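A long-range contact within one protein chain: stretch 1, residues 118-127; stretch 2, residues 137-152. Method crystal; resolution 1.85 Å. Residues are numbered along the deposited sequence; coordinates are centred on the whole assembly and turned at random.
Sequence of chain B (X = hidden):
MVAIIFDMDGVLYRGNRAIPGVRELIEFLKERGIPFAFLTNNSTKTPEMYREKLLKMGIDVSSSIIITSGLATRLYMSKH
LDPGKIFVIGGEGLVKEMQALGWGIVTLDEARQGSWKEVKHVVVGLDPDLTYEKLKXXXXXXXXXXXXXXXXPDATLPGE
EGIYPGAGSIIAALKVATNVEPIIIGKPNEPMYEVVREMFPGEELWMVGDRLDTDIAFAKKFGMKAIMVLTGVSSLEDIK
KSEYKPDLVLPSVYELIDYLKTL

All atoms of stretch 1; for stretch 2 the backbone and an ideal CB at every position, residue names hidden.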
# COMPACT_ATOMS: atom_id res chain seq x y z
N GLU B 118 -10.36 -20.08 7.34
CA GLU B 118 -9.65 -21.34 7.15
C GLU B 118 -8.40 -21.23 6.27
O GLU B 118 -7.71 -22.23 6.03
CB GLU B 118 -10.59 -22.41 6.59
CG GLU B 118 -11.66 -22.88 7.57
CD GLU B 118 -12.78 -21.87 7.79
OE1 GLU B 118 -13.50 -21.53 6.84
OE2 GLU B 118 -12.95 -21.41 8.94
N VAL B 119 -8.11 -20.04 5.77
CA VAL B 119 -6.94 -19.83 4.91
C VAL B 119 -5.63 -19.99 5.68
O VAL B 119 -5.47 -19.40 6.76
CB VAL B 119 -6.96 -18.42 4.28
CG1 VAL B 119 -5.60 -18.12 3.63
CG2 VAL B 119 -8.08 -18.33 3.27
N LYS B 120 -4.70 -20.76 5.14
CA LYS B 120 -3.40 -20.98 5.79
C LYS B 120 -2.27 -20.17 5.13
O LYS B 120 -1.26 -19.87 5.76
CB LYS B 120 -3.04 -22.47 5.76
CG LYS B 120 -3.96 -23.36 6.59
CD LYS B 120 -3.88 -22.99 8.07
CE LYS B 120 -4.83 -23.83 8.92
NZ LYS B 120 -4.41 -25.26 9.02
N HIS B 121 -2.46 -19.82 3.86
CA HIS B 121 -1.45 -19.06 3.11
C HIS B 121 -2.10 -17.99 2.24
O HIS B 121 -3.07 -18.26 1.53
CB HIS B 121 -0.64 -20.00 2.21
CG HIS B 121 -0.06 -21.19 2.91
ND1 HIS B 121 0.93 -21.08 3.86
CD2 HIS B 121 -0.34 -22.51 2.81
CE1 HIS B 121 1.24 -22.28 4.31
NE2 HIS B 121 0.48 -23.17 3.69
N VAL B 122 -1.55 -16.78 2.28
CA VAL B 122 -2.04 -15.69 1.45
C VAL B 122 -0.91 -15.34 0.48
O VAL B 122 0.20 -15.01 0.90
CB VAL B 122 -2.40 -14.44 2.28
CG1 VAL B 122 -2.82 -13.31 1.35
CG2 VAL B 122 -3.53 -14.77 3.25
N VAL B 123 -1.19 -15.45 -0.82
CA VAL B 123 -0.20 -15.17 -1.85
C VAL B 123 -0.62 -13.92 -2.62
O VAL B 123 -1.72 -13.85 -3.17
CB VAL B 123 -0.06 -16.37 -2.81
CG1 VAL B 123 0.95 -16.05 -3.91
CG2 VAL B 123 0.40 -17.61 -2.04
N VAL B 124 0.27 -12.93 -2.65
CA VAL B 124 -0.01 -11.66 -3.30
C VAL B 124 0.93 -11.33 -4.44
O VAL B 124 2.14 -11.26 -4.24
CB VAL B 124 0.07 -10.51 -2.27
CG1 VAL B 124 -0.40 -9.19 -2.89
CG2 VAL B 124 -0.75 -10.86 -1.03
N GLY B 125 0.37 -11.15 -5.62
CA GLY B 125 1.15 -10.79 -6.79
C GLY B 125 0.45 -9.59 -7.41
O GLY B 125 -0.46 -9.02 -6.80
N LEU B 126 0.87 -9.19 -8.60
CA LEU B 126 0.24 -8.06 -9.27
C LEU B 126 -1.20 -8.42 -9.64
O LEU B 126 -1.44 -9.40 -10.33
CB LEU B 126 1.01 -7.69 -10.54
CG LEU B 126 0.32 -6.64 -11.42
CD1 LEU B 126 0.27 -5.31 -10.68
CD2 LEU B 126 1.07 -6.49 -12.74
N ASP B 127 -2.16 -7.63 -9.16
CA ASP B 127 -3.57 -7.87 -9.45
C ASP B 127 -4.17 -6.63 -10.10
O ASP B 127 -4.52 -5.67 -9.41
CB ASP B 127 -4.33 -8.22 -8.17
CG ASP B 127 -5.79 -8.55 -8.44
OD1 ASP B 127 -6.22 -8.46 -9.60
OD2 ASP B 127 -6.50 -8.89 -7.47
N UNK B 137 -10.08 -9.42 3.02
CA UNK B 137 -9.95 -10.83 3.36
C UNK B 137 -8.50 -11.27 3.52
O UNK B 137 -8.19 -12.09 4.37
CB UNK B 137 -10.63 -11.68 2.29
N UNK B 138 -7.61 -10.70 2.71
CA UNK B 138 -6.20 -11.05 2.81
C UNK B 138 -5.68 -10.61 4.18
O UNK B 138 -4.92 -11.32 4.84
CB UNK B 138 -5.39 -10.40 1.68
N UNK B 139 -6.09 -9.41 4.60
CA UNK B 139 -5.68 -8.87 5.89
C UNK B 139 -6.25 -9.71 7.03
O UNK B 139 -5.53 -10.05 7.98
CB UNK B 139 -6.13 -7.41 6.03
N UNK B 140 -7.53 -10.04 6.95
CA UNK B 140 -8.17 -10.84 7.98
C UNK B 140 -7.47 -12.19 8.10
O UNK B 140 -7.18 -12.65 9.20
CB UNK B 140 -9.66 -11.03 7.67
N UNK B 141 -7.18 -12.81 6.96
CA UNK B 141 -6.51 -14.11 6.94
C UNK B 141 -5.09 -14.04 7.51
O UNK B 141 -4.73 -14.83 8.38
CB UNK B 141 -6.47 -14.65 5.51
N UNK B 142 -4.29 -13.09 7.03
CA UNK B 142 -2.92 -12.94 7.52
C UNK B 142 -2.92 -12.66 9.03
O UNK B 142 -2.06 -13.15 9.76
CB UNK B 142 -2.20 -11.82 6.77
N UNK B 143 -3.88 -11.86 9.49
CA UNK B 143 -4.00 -11.54 10.91
C UNK B 143 -4.44 -12.75 11.71
O UNK B 143 -4.24 -12.82 12.92
CB UNK B 143 -4.99 -10.39 11.12
N UNK B 144 -5.05 -13.70 11.02
CA UNK B 144 -5.50 -14.93 11.66
C UNK B 144 -4.40 -15.99 11.67
O UNK B 144 -4.62 -17.14 12.06
CB UNK B 144 -6.74 -15.47 10.95
N UNK B 145 -3.21 -15.60 11.22
CA UNK B 145 -2.08 -16.52 11.20
C UNK B 145 -1.67 -17.05 9.84
O UNK B 145 -0.73 -17.83 9.75
CB UNK B 145 -2.40 -17.71 12.10
N UNK B 146 -2.37 -16.64 8.78
CA UNK B 146 -2.02 -17.12 7.44
C UNK B 146 -0.68 -16.56 7.00
O UNK B 146 -0.35 -15.42 7.33
CB UNK B 146 -3.10 -16.74 6.43
N UNK B 147 0.08 -17.36 6.27
CA UNK B 147 1.38 -16.91 5.77
C UNK B 147 1.14 -15.73 4.82
O UNK B 147 0.17 -15.71 4.08
CB UNK B 147 2.13 -18.04 5.07
N UNK B 148 2.03 -14.75 4.86
CA UNK B 148 1.94 -13.57 4.01
C UNK B 148 3.09 -13.72 3.01
O UNK B 148 4.25 -13.54 3.36
CB UNK B 148 2.02 -12.27 4.81
N UNK B 149 2.75 -14.08 1.78
CA UNK B 149 3.73 -14.29 0.71
C UNK B 149 3.53 -13.33 -0.47
O UNK B 149 2.43 -13.21 -1.01
CB UNK B 149 3.65 -15.74 0.21
N UNK B 150 4.61 -12.64 -0.85
CA UNK B 150 4.54 -11.71 -1.96
C UNK B 150 5.36 -12.25 -3.12
O UNK B 150 6.49 -12.68 -2.92
CB UNK B 150 5.03 -10.32 -1.54
N UNK B 151 4.81 -12.24 -4.34
CA UNK B 151 5.56 -12.77 -5.47
C UNK B 151 6.82 -11.98 -5.80
O UNK B 151 7.85 -12.56 -6.11
CB UNK B 151 4.66 -12.81 -6.70
N UNK B 152 6.74 -10.66 -5.73
CA UNK B 152 7.89 -9.81 -6.05
C UNK B 152 7.74 -8.44 -5.41
O UNK B 152 6.64 -7.99 -5.12
CB UNK B 152 8.05 -9.67 -7.56

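Stretch 2 descends as a helix and returns as a strand that runs parallel to strand 121-124, so its positions meet stretch 1 first through helix side chains and then through backbone pairing. At position 137 the ideal CB finds nothing of stretch 1 nearby, and many residues would do; it is Y137. Position 138 differs: its CB lies sideways, 3.9 Å from V122 CG1, which favours a small apolar residue. The residue is A138, whose methyl rests on that valine. Positions 139 and 140, unconstrained by stretch 1, hold T139 and L140.

Position 141 points its CB toward stretch 1, 3.7 Å from V122 CG2 and 4.0 Å from V119 CB. With two valines already at contact distance, little room is left beyond the first carbon, and alanine, serine or glycine would suit. A141 packs its methyl against both. At 142 the CB points sideways, 4.8 Å from V122 CG2, leaving space for a longer apolar chain to turn back. I142 does so, bringing CG1 to 3.7 Å from V122 CG2. Position 143, out of reach, is R143.

The helix then gives way to a turn. Position 144 looks toward stretch 1 without touching it, so a polar side chain could reach across through solvent; N144 ND2 donates to a water that in turn donates to V119 O. Position 145 has phi/psi of 106/0°, where a CB would be jammed against the preceding carbonyl O, and this alone calls for glycine: G145.

At 146 the CB points toward stretch 1, 3.6 Å from V119 O and 3.8 Å from V122 CG2. A small residue is indicated, and A146 fits, its CB also 4.0 Å from V119 CG1.

From 147 the backbones pair in parallel: the amides of 147, 149 and 151 donate to K120 O, V122 O and V124 O, while V122 N and V124 N donate to the carbonyls of 147 and 149. These bonds require an N-H at 147, 149 and 151, which rules out proline there, but otherwise select no side chain. The CB of 147, however, stands 3.5 Å from H121 ND1, which invites a short polar group such as serine, threonine or aspartate. T147 OG1 makes a 2.8 Å hydrogen bond to H121 ND1 near the plane of the ring.

Position 148 shares a sheet face with V122 and V124, and an apolar chain of some length suits it; F148 brings CE1 to 4.1 Å from V124 CG2. Position 149 lies on the face of H121 and V123, where a branched or long apolar residue would pack. I149 CD1 comes within 4.1 Å of V123 CG2. At 150 the CB would sit 4.1 Å from V124 O, leaving several small residues possible; G150 instead offers its CA to that oxygen at 3.3 Å.

The CB of 151 is 4.0 Å from G125 CA, and the lack of a side chain there leaves room for a compact residue. T151 places OG1 3.2 Å from G125 CA. Position 152 makes no direct contact; N152 OD1 accepts from T151 OG1 and from a water that accepts from L126 N.

Stretch 2 (137-152) YATLAIRNGATFIGTN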
# COMPACT_ATOMS: atom_id res chain seq x y z
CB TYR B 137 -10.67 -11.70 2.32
CG TYR B 137 -12.17 -11.58 2.46
CD1 TYR B 137 -12.79 -11.89 3.67
CD2 TYR B 137 -12.96 -11.09 1.42
CE1 TYR B 137 -14.16 -11.71 3.84
CE2 TYR B 137 -14.33 -10.91 1.58
CZ TYR B 137 -14.92 -11.21 2.80
OH TYR B 137 -16.28 -11.03 2.99
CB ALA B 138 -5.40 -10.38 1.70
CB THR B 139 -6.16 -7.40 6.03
OG1 THR B 139 -5.45 -6.58 5.10
CG2 THR B 139 -5.93 -6.89 7.44
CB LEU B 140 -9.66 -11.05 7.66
CG LEU B 140 -10.55 -9.81 7.84
CD1 LEU B 140 -11.95 -10.09 7.32
CD2 LEU B 140 -10.59 -9.42 9.31
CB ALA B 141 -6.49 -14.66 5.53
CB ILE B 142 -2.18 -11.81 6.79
CG1 ILE B 142 -1.95 -12.20 5.33
CG2 ILE B 142 -0.86 -11.50 7.50
CD1 ILE B 142 -1.44 -11.06 4.46
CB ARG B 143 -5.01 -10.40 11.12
CG ARG B 143 -4.34 -9.08 11.26
CD ARG B 143 -5.29 -7.94 11.17
NE ARG B 143 -4.52 -6.71 11.14
CZ ARG B 143 -3.88 -6.20 12.18
NH1 ARG B 143 -3.92 -6.82 13.35
NH2 ARG B 143 -3.18 -5.09 12.04
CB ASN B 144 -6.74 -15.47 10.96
CG ASN B 144 -7.40 -16.59 11.72
OD1 ASN B 144 -7.64 -16.48 12.93
ND2 ASN B 144 -7.72 -17.67 11.03
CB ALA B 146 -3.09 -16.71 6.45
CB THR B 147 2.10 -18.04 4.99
OG1 THR B 147 2.02 -19.26 5.72
CG2 THR B 147 3.57 -17.68 4.78
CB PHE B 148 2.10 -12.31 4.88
CG PHE B 148 2.05 -11.00 4.12
CD1 PHE B 148 1.72 -10.94 2.77
CD2 PHE B 148 2.33 -9.81 4.79
CE1 PHE B 148 1.66 -9.71 2.10
CE2 PHE B 148 2.28 -8.57 4.13
CZ PHE B 148 1.95 -8.52 2.79
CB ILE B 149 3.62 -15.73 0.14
CG1 ILE B 149 3.79 -16.74 1.27
CG2 ILE B 149 4.68 -15.94 -0.94
CD1 ILE B 149 3.23 -18.11 0.94
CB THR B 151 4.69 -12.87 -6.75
OG1 THR B 151 4.22 -11.57 -7.13
CG2 THR B 151 3.51 -13.80 -6.52
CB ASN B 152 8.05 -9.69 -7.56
CG ASN B 152 6.81 -9.19 -8.24
OD1 ASN B 152 5.78 -9.86 -8.23
ND2 ASN B 152 6.89 -8.01 -8.83
O HOH W 1 -7.23 -17.49 8.20
O HOH W 2 3.59 -9.60 -9.88
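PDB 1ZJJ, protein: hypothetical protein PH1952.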